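Cytosine-specific methyltransferase (Escherichia coli O157:H7 EDL933, PDB 3G7U) probably transfers a methyl group from S-adenosyl-L-methionine to carbon 5 of cytosine in DNA, as a C5-methyltransferase encoded within a prophage. Local coordinates at residues 7-12 and 52-57; 218-223 and 229-234; 266-271 and 309-314. One frame throughout, in Å; residues are numbered along the deposited sequence.

Overall arrangement
The three contacts follow one another along the chain, each closing before the next opens, and none touches another. Contact 1 belongs to the Rossmann-like core with its seven-stranded sheet and is the one near the predicted catalytic cysteine: the side chain of Phe9 lies about 10 Å from that of Cys81. Contacts 2 and 3 lie on the opposite side of the chain's centre from contact 1, in a part built largely of loops, short strands and short helices, and both are away from the active site. Their centres are about 27 Å apart, and those of contacts 1 and 2 about 32 Å apart. The longest separation, about 38 Å between centres, is that of contacts 1 and 3.

Contact 1. Residues 7-12 and 52-57; sequences DLFSGV and EDVSLL
Phe9 and Leu8 converge on Val54 where strand 4-8 of the Rossmann-like methyltransferase fold runs out into its glycine-containing loop. The sequence Asp-Leu-Phe-Ser-Gly matches the first conserved motif of C5-methyltransferases, which in relatives helps form the cofactor pocket. The Phe9 and Val54 side chains cross at about a right angle, and the far end of the ring does the touching: Phe9 CZ lies 3.9 Å from Val54 CB. In the modelled conformer of Val54, CG2 lies over one face of the ring. Phe9 keeps CG anti to its carbonyl carbon, chi1 -52°, and this carries the end of the ring to the valine although its CB does not point there. Leu8 adds a looser apolar touch, its CD2 4.3 Å from Val54 CG2. Both Leu8 and Val54 also pack on Val30 of the adjacent strand 25-30, while His102 and Leu106 of helix 94-110 meet Val54, so the valine joins sheet to helix. Val54 opens a short 3-10 segment, 54-56, and Asp53 before it makes an Asx turn: Asp53 OD1 accepts the backbone N-H of Ser55 at 3.0 Å, on the anti side of the carboxylate, 25° out of its plane.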
loop_
_atom_site.group_PDB
_atom_site.type_symbol
_atom_site.label_atom_id
_atom_site.label_comp_id
_atom_site.label_asym_id
_atom_site.label_seq_id
_atom_site.Cartn_x
_atom_site.Cartn_y
_atom_site.Cartn_z
ATOM N N ASP A 7 -2.970 3.372 -12.105
ATOM C CA ASP A 7 -2.455 2.304 -11.199
ATOM C C ASP A 7 -3.033 0.923 -11.574
ATOM O O ASP A 7 -4.247 0.694 -11.443
ATOM C CB ASP A 7 -2.827 2.756 -9.765
ATOM C CG ASP A 7 -2.197 1.885 -8.630
ATOM O OD1 ASP A 7 -1.532 0.849 -8.900
ATOM O OD2 ASP A 7 -2.406 2.293 -7.444
ATOM N N LEU A 8 -2.185 0.051 -12.141
ATOM C CA LEU A 8 -2.545 -1.280 -12.524
ATOM C C LEU A 8 -2.351 -2.243 -11.357
ATOM O O LEU A 8 -1.333 -2.176 -10.701
ATOM C CB LEU A 8 -1.682 -1.717 -13.700
ATOM C CG LEU A 8 -1.778 -0.806 -14.946
ATOM C CD1 LEU A 8 -0.882 -1.395 -16.078
ATOM C CD2 LEU A 8 -3.233 -0.686 -15.455
ATOM N N PHE A 9 -3.324 -3.136 -11.138
ATOM C CA PHE A 9 -3.307 -4.070 -10.015
ATOM C C PHE A 9 -3.301 -3.223 -8.744
ATOM O O PHE A 9 -2.468 -3.408 -7.867
ATOM C CB PHE A 9 -2.059 -4.933 -10.083
ATOM C CG PHE A 9 -1.858 -5.610 -11.411
ATOM C CD1 PHE A 9 -2.563 -6.757 -11.738
ATOM C CD2 PHE A 9 -0.894 -5.134 -12.296
ATOM C CE1 PHE A 9 -2.347 -7.376 -12.978
ATOM C CE2 PHE A 9 -0.677 -5.747 -13.521
ATOM C CZ PHE A 9 -1.388 -6.864 -13.838
ATOM N N SER A 10 -4.243 -2.303 -8.642
ATOM C CA SER A 10 -4.155 -1.261 -7.651
ATOM C C SER A 10 -4.435 -1.725 -6.221
ATOM O O SER A 10 -4.012 -1.051 -5.240
ATOM C CB SER A 10 -5.190 -0.166 -7.981
ATOM O OG SER A 10 -6.539 -0.665 -7.851
ATOM N N GLY A 11 -5.165 -2.840 -6.080
ATOM C CA GLY A 11 -5.741 -3.215 -4.771
ATOM C C GLY A 11 -6.519 -2.040 -4.216
ATOM O O GLY A 11 -7.148 -1.272 -4.984
ATOM N N VAL A 12 -6.440 -1.827 -2.894
ATOM C CA VAL A 12 -7.252 -0.744 -2.282
ATOM C C VAL A 12 -6.653 0.634 -2.402
ATOM O O VAL A 12 -7.349 1.622 -2.179
ATOM C CB VAL A 12 -7.494 -0.971 -0.749
ATOM C CG1 VAL A 12 -8.278 -2.229 -0.560
ATOM C CG2 VAL A 12 -6.164 -1.024 0.026
ATOM N N GLU A 52 -11.072 -5.197 -14.115
ATOM C CA GLU A 52 -10.712 -5.897 -15.319
ATOM C C GLU A 52 -9.397 -6.633 -15.144
ATOM O O GLU A 52 -8.529 -6.214 -14.401
ATOM C CB GLU A 52 -10.649 -4.910 -16.501
ATOM C CG GLU A 52 -10.710 -5.617 -17.896
ATOM C CD GLU A 52 -11.825 -6.616 -17.902
ATOM O OE1 GLU A 52 -12.930 -6.157 -18.125
ATOM O OE2 GLU A 52 -11.620 -7.825 -17.538
ATOM N N ASP A 53 -9.314 -7.752 -15.845
ATOM C CA ASP A 53 -8.135 -8.479 -16.134
ATOM C C ASP A 53 -7.311 -7.658 -17.128
ATOM O O ASP A 53 -7.775 -7.349 -18.247
ATOM C CB ASP A 53 -8.630 -9.775 -16.768
ATOM C CG ASP A 53 -7.553 -10.845 -16.888
ATOM O OD1 ASP A 53 -6.393 -10.527 -17.192
ATOM O OD2 ASP A 53 -7.906 -12.038 -16.733
ATOM N N VAL A 54 -6.076 -7.330 -16.740
ATOM C CA VAL A 54 -5.178 -6.505 -17.552
ATOM C C VAL A 54 -4.869 -7.196 -18.901
ATOM O O VAL A 54 -4.511 -6.557 -19.891
ATOM C CB VAL A 54 -3.920 -6.102 -16.707
ATOM C CG1 VAL A 54 -2.710 -5.882 -17.540
ATOM C CG2 VAL A 54 -4.203 -4.868 -15.874
ATOM N N SER A 55 -5.019 -8.520 -18.948
ATOM C CA SER A 55 -4.801 -9.253 -20.206
ATOM C C SER A 55 -5.776 -8.880 -21.343
ATOM O O SER A 55 -5.492 -9.131 -22.530
ATOM C CB SER A 55 -4.808 -10.766 -19.983
ATOM O OG SER A 55 -6.119 -11.272 -19.879
ATOM N N LEU A 56 -6.894 -8.279 -20.961
ATOM C CA LEU A 56 -7.970 -7.876 -21.880
ATOM C C LEU A 56 -7.829 -6.394 -22.262
ATOM O O LEU A 56 -8.720 -5.824 -22.907
ATOM C CB LEU A 56 -9.330 -8.137 -21.224
ATOM C CG LEU A 56 -9.671 -9.620 -20.924
ATOM C CD1 LEU A 56 -11.081 -9.710 -20.407
ATOM C CD2 LEU A 56 -9.532 -10.440 -22.208
ATOM N N LEU A 57 -6.719 -5.774 -21.834
ATOM C CA LEU A 57 -6.446 -4.343 -22.081
ATOM C C LEU A 57 -5.305 -4.157 -23.071
ATOM O O LEU A 57 -4.387 -4.976 -23.168
ATOM C CB LEU A 57 -6.145 -3.556 -20.778
ATOM C CG LEU A 57 -7.227 -3.607 -19.683
ATOM C CD1 LEU A 57 -6.779 -2.782 -18.472
ATOM C CD2 LEU A 57 -8.656 -3.175 -20.177
#

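Contact 2. Residues 218-223 and 229-234; sequences IKKDRK and KLWGQI
Trp231, the last residue of helix 225-231, lays its indole against the loop 218-223 and has by far the most surface buried here, followed by Lys220 and Arg222. Lys220 meets it flat on: CB sits 3.4 Å from the centroid of the six-membered ring and only 3° off the ring normal, a CH-pi contact almost exactly over the centre. The lysine CG is wedged between its backbone N and carbonyl carbon, chi1 56°, and the chain then runs back across the indole, so that CD comes 3.9 Å from Trp231 CG over the five-membered ring. Bends at chi3 and chi4 then lead the ammonium away to Leu247 O and Asn250 OD1. Leu230 CD2 lies on the opposite face, nearer the rim, and the Tyr227 ring also meets the indole, their planes about 25° apart.

Arg222 works at the edge instead. Its carbonyl O lies near the indole plane, 3.7 Å from Trp231 CZ3, while its side chain leaves the ring: NH2 bonds Tyr227 OH and the guanidinium makes a cation-pi contact with Tyr198. The backbone N of Arg222 is buried without a hydrogen-bonding partner. Ile218 completes the wall, with CD1 3.5 Å from Trp231 NE1. That N-H is hydrogen-bonded to Asp332 OD2, which helps fix the rotation of the indole.

Away from the predicted active site, in what is probably the smaller, target-recognition part of a C5-methyltransferase, the loop leading from strand 216-217 thus packs on the C-terminal residue of helix 225-231. Helix 321-328 touches the tryptophan through Arg326 and helix 241-248 through Leu247, while Ile218 shares backbone hydrogen bonding with Asn250, next to strand 251-252, the antiparallel partner of strand 216-217.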
loop_
_atom_site.group_PDB
_atom_site.type_symbol
_atom_site.label_atom_id
_atom_site.label_comp_id
_atom_site.label_asym_id
_atom_site.label_seq_id
_atom_site.Cartn_x
_atom_site.Cartn_y
_atom_site.Cartn_z
ATOM N N ILE A 218 -10.886 8.491 19.321
ATOM C CA ILE A 218 -9.474 8.370 19.647
ATOM C C ILE A 218 -8.930 9.668 20.263
ATOM O O ILE A 218 -9.561 10.730 20.178
ATOM C CB ILE A 218 -8.641 8.051 18.398
ATOM C CG1 ILE A 218 -8.865 9.130 17.333
ATOM C CG2 ILE A 218 -9.024 6.662 17.828
ATOM C CD1 ILE A 218 -7.751 9.233 16.302
ATOM N N LYS A 219 -7.758 9.564 20.856
ATOM C CA LYS A 219 -7.012 10.750 21.264
ATOM C C LYS A 219 -6.123 11.135 20.105
ATOM O O LYS A 219 -5.373 10.295 19.587
ATOM C CB LYS A 219 -6.142 10.441 22.469
ATOM C CG LYS A 219 -6.914 10.122 23.708
ATOM C CD LYS A 219 -5.945 9.827 24.843
ATOM C CE LYS A 219 -6.707 9.385 26.080
ATOM N NZ LYS A 219 -7.956 10.195 26.222
ATOM N N LYS A 220 -6.252 12.376 19.654
ATOM C CA LYS A 220 -5.325 12.901 18.673
ATOM C C LYS A 220 -4.704 14.203 19.131
ATOM O O LYS A 220 -5.005 15.266 18.614
ATOM C CB LYS A 220 -5.905 12.968 17.251
ATOM C CG LYS A 220 -7.164 13.712 16.983
ATOM C CD LYS A 220 -7.357 13.653 15.468
ATOM C CE LYS A 220 -7.509 15.030 14.869
ATOM N NZ LYS A 220 -8.895 15.364 14.471
ATOM N N ASP A 221 -3.855 14.091 20.140
ATOM C CA ASP A 221 -3.142 15.235 20.681
ATOM C C ASP A 221 -1.645 14.986 20.563
ATOM O O ASP A 221 -0.894 15.201 21.516
ATOM C CB ASP A 221 -3.542 15.462 22.147
ATOM C CG ASP A 221 -3.419 14.200 22.994
ATOM O OD1 ASP A 221 -2.933 13.173 22.468
ATOM O OD2 ASP A 221 -3.825 14.229 24.178
ATOM N N ARG A 222 -1.218 14.467 19.420
ATOM C CA ARG A 222 0.205 14.328 19.173
ATOM C C ARG A 222 0.666 15.027 17.927
ATOM O O ARG A 222 -0.134 15.379 17.036
ATOM C CB ARG A 222 0.689 12.889 19.203
ATOM C CG ARG A 222 1.162 12.485 20.537
ATOM C CD ARG A 222 1.963 11.247 20.449
ATOM N NE ARG A 222 2.196 10.740 21.778
ATOM C CZ ARG A 222 2.876 9.631 22.038
ATOM N NH1 ARG A 222 3.041 9.237 23.304
ATOM N NH2 ARG A 222 3.402 8.926 21.043
ATOM N N LYS A 223 1.979 15.239 17.913
ATOM C CA LYS A 223 2.660 16.113 16.978
ATOM C C LYS A 223 3.837 15.358 16.399
ATOM O O LYS A 223 4.455 14.516 17.078
ATOM C CB LYS A 223 3.170 17.363 17.717
ATOM C CG LYS A 223 2.080 18.208 18.420
ATOM C CD LYS A 223 1.566 19.357 17.540
ATOM C CE LYS A 223 0.442 18.936 16.595
ATOM N NZ LYS A 223 -0.005 20.093 15.778
ATOM N N LYS A 229 0.767 12.726 8.898
ATOM C CA LYS A 229 0.371 11.761 7.854
ATOM C C LYS A 229 -0.822 10.932 8.339
ATOM O O LYS A 229 -1.711 10.574 7.567
ATOM C CB LYS A 229 1.547 10.845 7.515
ATOM C CG LYS A 229 2.646 11.537 6.762
ATOM C CD LYS A 229 3.567 10.546 6.062
ATOM C CE LYS A 229 4.661 11.309 5.239
ATOM N NZ LYS A 229 4.061 12.334 4.311
ATOM N N LEU A 230 -0.852 10.648 9.636
ATOM C CA LEU A 230 -1.929 9.812 10.199
ATOM C C LEU A 230 -3.297 10.499 10.168
ATOM O O LEU A 230 -4.287 9.874 9.818
ATOM C CB LEU A 230 -1.566 9.331 11.617
ATOM C CG LEU A 230 -2.407 8.239 12.285
ATOM C CD1 LEU A 230 -2.185 6.860 11.594
ATOM C CD2 LEU A 230 -2.005 8.127 13.763
ATOM N N TRP A 231 -3.329 11.793 10.499
ATOM C CA TRP A 231 -4.563 12.561 10.666
ATOM C C TRP A 231 -4.808 13.641 9.608
ATOM O O TRP A 231 -5.828 14.316 9.647
ATOM C CB TRP A 231 -4.630 13.158 12.094
ATOM C CG TRP A 231 -4.610 12.057 13.137
ATOM C CD1 TRP A 231 -5.319 10.861 13.088
ATOM C CD2 TRP A 231 -3.855 12.020 14.355
ATOM N NE1 TRP A 231 -5.033 10.102 14.203
ATOM C CE2 TRP A 231 -4.137 10.782 14.990
ATOM C CE3 TRP A 231 -2.959 12.909 14.972
ATOM C CZ2 TRP A 231 -3.559 10.413 16.215
ATOM C CZ3 TRP A 231 -2.357 12.526 16.190
ATOM C CH2 TRP A 231 -2.658 11.289 16.788
ATOM N N GLY A 232 -3.918 13.771 8.630
ATOM C CA GLY A 232 -4.066 14.812 7.591
ATOM C C GLY A 232 -3.384 14.441 6.284
ATOM O O GLY A 232 -3.388 13.257 5.892
ATOM N N GLN A 233 -2.789 15.442 5.615
ATOM C CA GLN A 233 -2.151 15.254 4.313
ATOM C C GLN A 233 -3.076 14.473 3.375
ATOM O O GLN A 233 -2.699 13.420 2.806
ATOM C CB GLN A 233 -0.775 14.623 4.444
ATOM C CG GLN A 233 0.235 15.535 5.158
ATOM C CD GLN A 233 1.610 14.910 5.285
ATOM O OE1 GLN A 233 1.946 13.962 4.563
ATOM N NE2 GLN A 233 2.423 15.441 6.212
ATOM N N ILE A 234 -4.302 14.984 3.267
ATOM C CA ILE A 234 -5.306 14.433 2.361
ATOM C C ILE A 234 -5.123 15.112 0.993
ATOM O O ILE A 234 -5.353 16.320 0.893
ATOM C CB ILE A 234 -6.749 14.717 2.855
ATOM C CG1 ILE A 234 -6.958 14.299 4.338
ATOM C CG2 ILE A 234 -7.758 14.061 1.913
ATOM C CD1 ILE A 234 -8.330 14.564 4.878
#

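Contact 3. Residues 266-271 and 309-314; sequences ERYASL and RPIHPY
Ile311 presses its CD1 methyl onto the ring of Tyr268, joining helix 262-269 to an extended, proline-containing loop in the part of the chain that in C5-methyltransferases probably corresponds to the target-recognition region. The interaction is a CH-pi contact: in the modelled conformer of Ile311, CD1 stands 3.6 Å from the ring centroid and 14° off its normal. Two torsions of the isoleucine, chi1 -53° and chi2 -57°, put that methyl above the ring, while the other branch, CG2, reaches back to Tyr268 CB at 4.1 Å. The two side chains cross at about a right angle. His260 meets the tyrosine ring edge-to-face, and the backbone of Ile311 is hydrogen-bonded to Thr283 and Leu285, which ties this part of the loop to residues 283-285.

Packing slackens farther on. Leu271 also points to Ile311, but its CD1 comes no nearer than 4.3 Å to Ile311 CG1. Leu271 N donates to Tyr268 O at 3.0 Å, a bond three residues back along the chain. Arg284 spans the two segments from outside: its NH1 bonds Leu271 O and its NE bonds His312 O, so backbone carbonyls of both are tied to one guanidinium.

The far side of the helical segment, with Glu266, Ala269 and Ser270, is exposed and plays no part in the packing. Tyr314, farther along the loop, is likewise exposed, its ring resting on Pro313 CB and on Pro287. Two backbone N-H groups meet one ring nitrogen here: His312 ND1 is hydrogen-bonded to His315 N and also accepts from Tyr314 N at 3.2 Å, the latter approaching 23° out of the imidazole plane.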
loop_
_atom_site.group_PDB
_atom_site.type_symbol
_atom_site.label_atom_id
_atom_site.label_comp_id
_atom_site.label_asym_id
_atom_site.label_seq_id
_atom_site.Cartn_x
_atom_site.Cartn_y
_atom_site.Cartn_z
ATOM N N GLU A 266 -5.480 -16.184 28.001
ATOM C CA GLU A 266 -4.464 -16.362 29.047
ATOM C C GLU A 266 -3.102 -16.695 28.433
ATOM O O GLU A 266 -2.057 -16.233 28.894
ATOM C CB GLU A 266 -4.909 -17.420 30.063
ATOM C CG GLU A 266 -5.763 -16.831 31.195
ATOM C CD GLU A 266 -6.680 -17.854 31.885
ATOM O OE1 GLU A 266 -6.559 -19.081 31.627
ATOM O OE2 GLU A 266 -7.536 -17.415 32.689
ATOM N N ARG A 267 -3.130 -17.461 27.358
ATOM C CA ARG A 267 -1.935 -17.775 26.624
ATOM C C ARG A 267 -1.321 -16.499 26.022
ATOM O O ARG A 267 -0.106 -16.311 26.106
ATOM C CB ARG A 267 -2.277 -18.770 25.540
ATOM C CG ARG A 267 -1.255 -19.836 25.325
ATOM C CD ARG A 267 -1.816 -20.916 24.457
ATOM N NE ARG A 267 -2.047 -20.458 23.093
ATOM C CZ ARG A 267 -3.124 -20.774 22.381
ATOM N NH1 ARG A 267 -4.065 -21.544 22.913
ATOM N NH2 ARG A 267 -3.271 -20.310 21.149
ATOM N N TYR A 268 -2.150 -15.620 25.449
ATOM C CA TYR A 268 -1.648 -14.374 24.860
ATOM C C TYR A 268 -1.140 -13.415 25.932
ATOM O O TYR A 268 -0.104 -12.761 25.745
ATOM C CB TYR A 268 -2.720 -13.664 24.014
ATOM C CG TYR A 268 -3.131 -14.356 22.740
ATOM C CD1 TYR A 268 -2.437 -15.455 22.228
ATOM C CD2 TYR A 268 -4.237 -13.895 22.019
ATOM C CE1 TYR A 268 -2.830 -16.076 21.052
ATOM C CE2 TYR A 268 -4.634 -14.522 20.820
ATOM C CZ TYR A 268 -3.921 -15.598 20.354
ATOM O OH TYR A 268 -4.335 -16.203 19.206
ATOM N N ALA A 269 -1.860 -13.322 27.049
ATOM C CA ALA A 269 -1.416 -12.501 28.189
ATOM C C ALA A 269 -0.030 -12.915 28.681
ATOM O O ALA A 269 0.707 -12.089 29.209
ATOM C CB ALA A 269 -2.413 -12.578 29.331
ATOM N N SER A 270 0.321 -14.184 28.473
ATOM C CA SER A 270 1.580 -14.685 28.998
ATOM C C SER A 270 2.753 -14.466 28.041
ATOM O O SER A 270 3.906 -14.691 28.405
ATOM C CB SER A 270 1.435 -16.149 29.410
ATOM O OG SER A 270 0.580 -16.248 30.541
ATOM N N LEU A 271 2.466 -13.982 26.829
ATOM C CA LEU A 271 3.531 -13.767 25.843
ATOM C C LEU A 271 4.409 -12.561 26.190
ATOM O O LEU A 271 3.922 -11.487 26.568
ATOM C CB LEU A 271 2.953 -13.658 24.420
ATOM C CG LEU A 271 2.265 -14.901 23.850
ATOM C CD1 LEU A 271 1.652 -14.580 22.499
ATOM C CD2 LEU A 271 3.228 -16.095 23.722
ATOM N N ARG A 309 -2.392 -13.133 12.505
ATOM C CA ARG A 309 -2.432 -11.749 12.981
ATOM C C ARG A 309 -1.478 -11.524 14.148
ATOM O O ARG A 309 -1.345 -12.384 14.998
ATOM C CB ARG A 309 -3.863 -11.349 13.371
ATOM C CG ARG A 309 -4.716 -10.715 12.252
ATOM C CD ARG A 309 -4.943 -11.666 11.075
ATOM N NE ARG A 309 -6.314 -11.636 10.572
ATOM C CZ ARG A 309 -6.751 -12.350 9.539
ATOM N NH1 ARG A 309 -5.924 -13.151 8.878
ATOM N NH2 ARG A 309 -8.016 -12.256 9.166
ATOM N N PRO A 310 -0.805 -10.359 14.188
ATOM C CA PRO A 310 0.029 -10.081 15.358
ATOM C C PRO A 310 -0.827 -9.939 16.609
ATOM O O PRO A 310 -2.008 -9.575 16.528
ATOM C CB PRO A 310 0.638 -8.706 15.046
ATOM C CG PRO A 310 0.541 -8.600 13.534
ATOM C CD PRO A 310 -0.707 -9.290 13.175
ATOM N N ILE A 311 -0.224 -10.217 17.758
ATOM C CA ILE A 311 -0.849 -10.001 19.064
ATOM C C ILE A 311 -0.443 -8.637 19.565
ATOM O O ILE A 311 0.741 -8.222 19.432
ATOM C CB ILE A 311 -0.386 -11.101 20.071
ATOM C CG1 ILE A 311 -0.634 -12.494 19.489
ATOM C CG2 ILE A 311 -1.016 -10.946 21.464
ATOM C CD1 ILE A 311 -2.054 -12.771 19.092
ATOM N N HIS A 312 -1.403 -7.927 20.139
ATOM C CA HIS A 312 -1.181 -6.620 20.686
ATOM C C HIS A 312 -0.127 -6.692 21.818
ATOM O O HIS A 312 -0.087 -7.703 22.543
ATOM C CB HIS A 312 -2.498 -6.140 21.264
ATOM C CG HIS A 312 -2.535 -4.678 21.535
ATOM N ND1 HIS A 312 -2.076 -4.130 22.711
ATOM C CD2 HIS A 312 -2.963 -3.642 20.776
ATOM C CE1 HIS A 312 -2.221 -2.813 22.664
ATOM N NE2 HIS A 312 -2.773 -2.493 21.508
ATOM N N PRO A 313 0.726 -5.658 21.947
ATOM C CA PRO A 313 1.824 -5.740 22.937
ATOM C C PRO A 313 1.356 -5.777 24.389
ATOM O O PRO A 313 2.014 -6.431 25.230
ATOM C CB PRO A 313 2.627 -4.470 22.678
ATOM C CG PRO A 313 1.651 -3.504 22.033
ATOM C CD PRO A 313 0.784 -4.388 21.185
ATOM N N TYR A 314 0.242 -5.102 24.664
ATOM C CA TYR A 314 -0.276 -4.931 26.027
ATOM C C TYR A 314 -1.565 -5.726 26.311
ATOM O O TYR A 314 -1.729 -6.279 27.408
ATOM C CB TYR A 314 -0.474 -3.449 26.317
ATOM C CG TYR A 314 0.787 -2.617 26.118
ATOM C CD1 TYR A 314 2.016 -3.013 26.666
ATOM C CD2 TYR A 314 0.750 -1.427 25.394
ATOM C CE1 TYR A 314 3.172 -2.243 26.489
ATOM C CE2 TYR A 314 1.906 -0.649 25.207
ATOM C CZ TYR A 314 3.099 -1.062 25.758
ATOM O OH TYR A 314 4.227 -0.282 25.569
#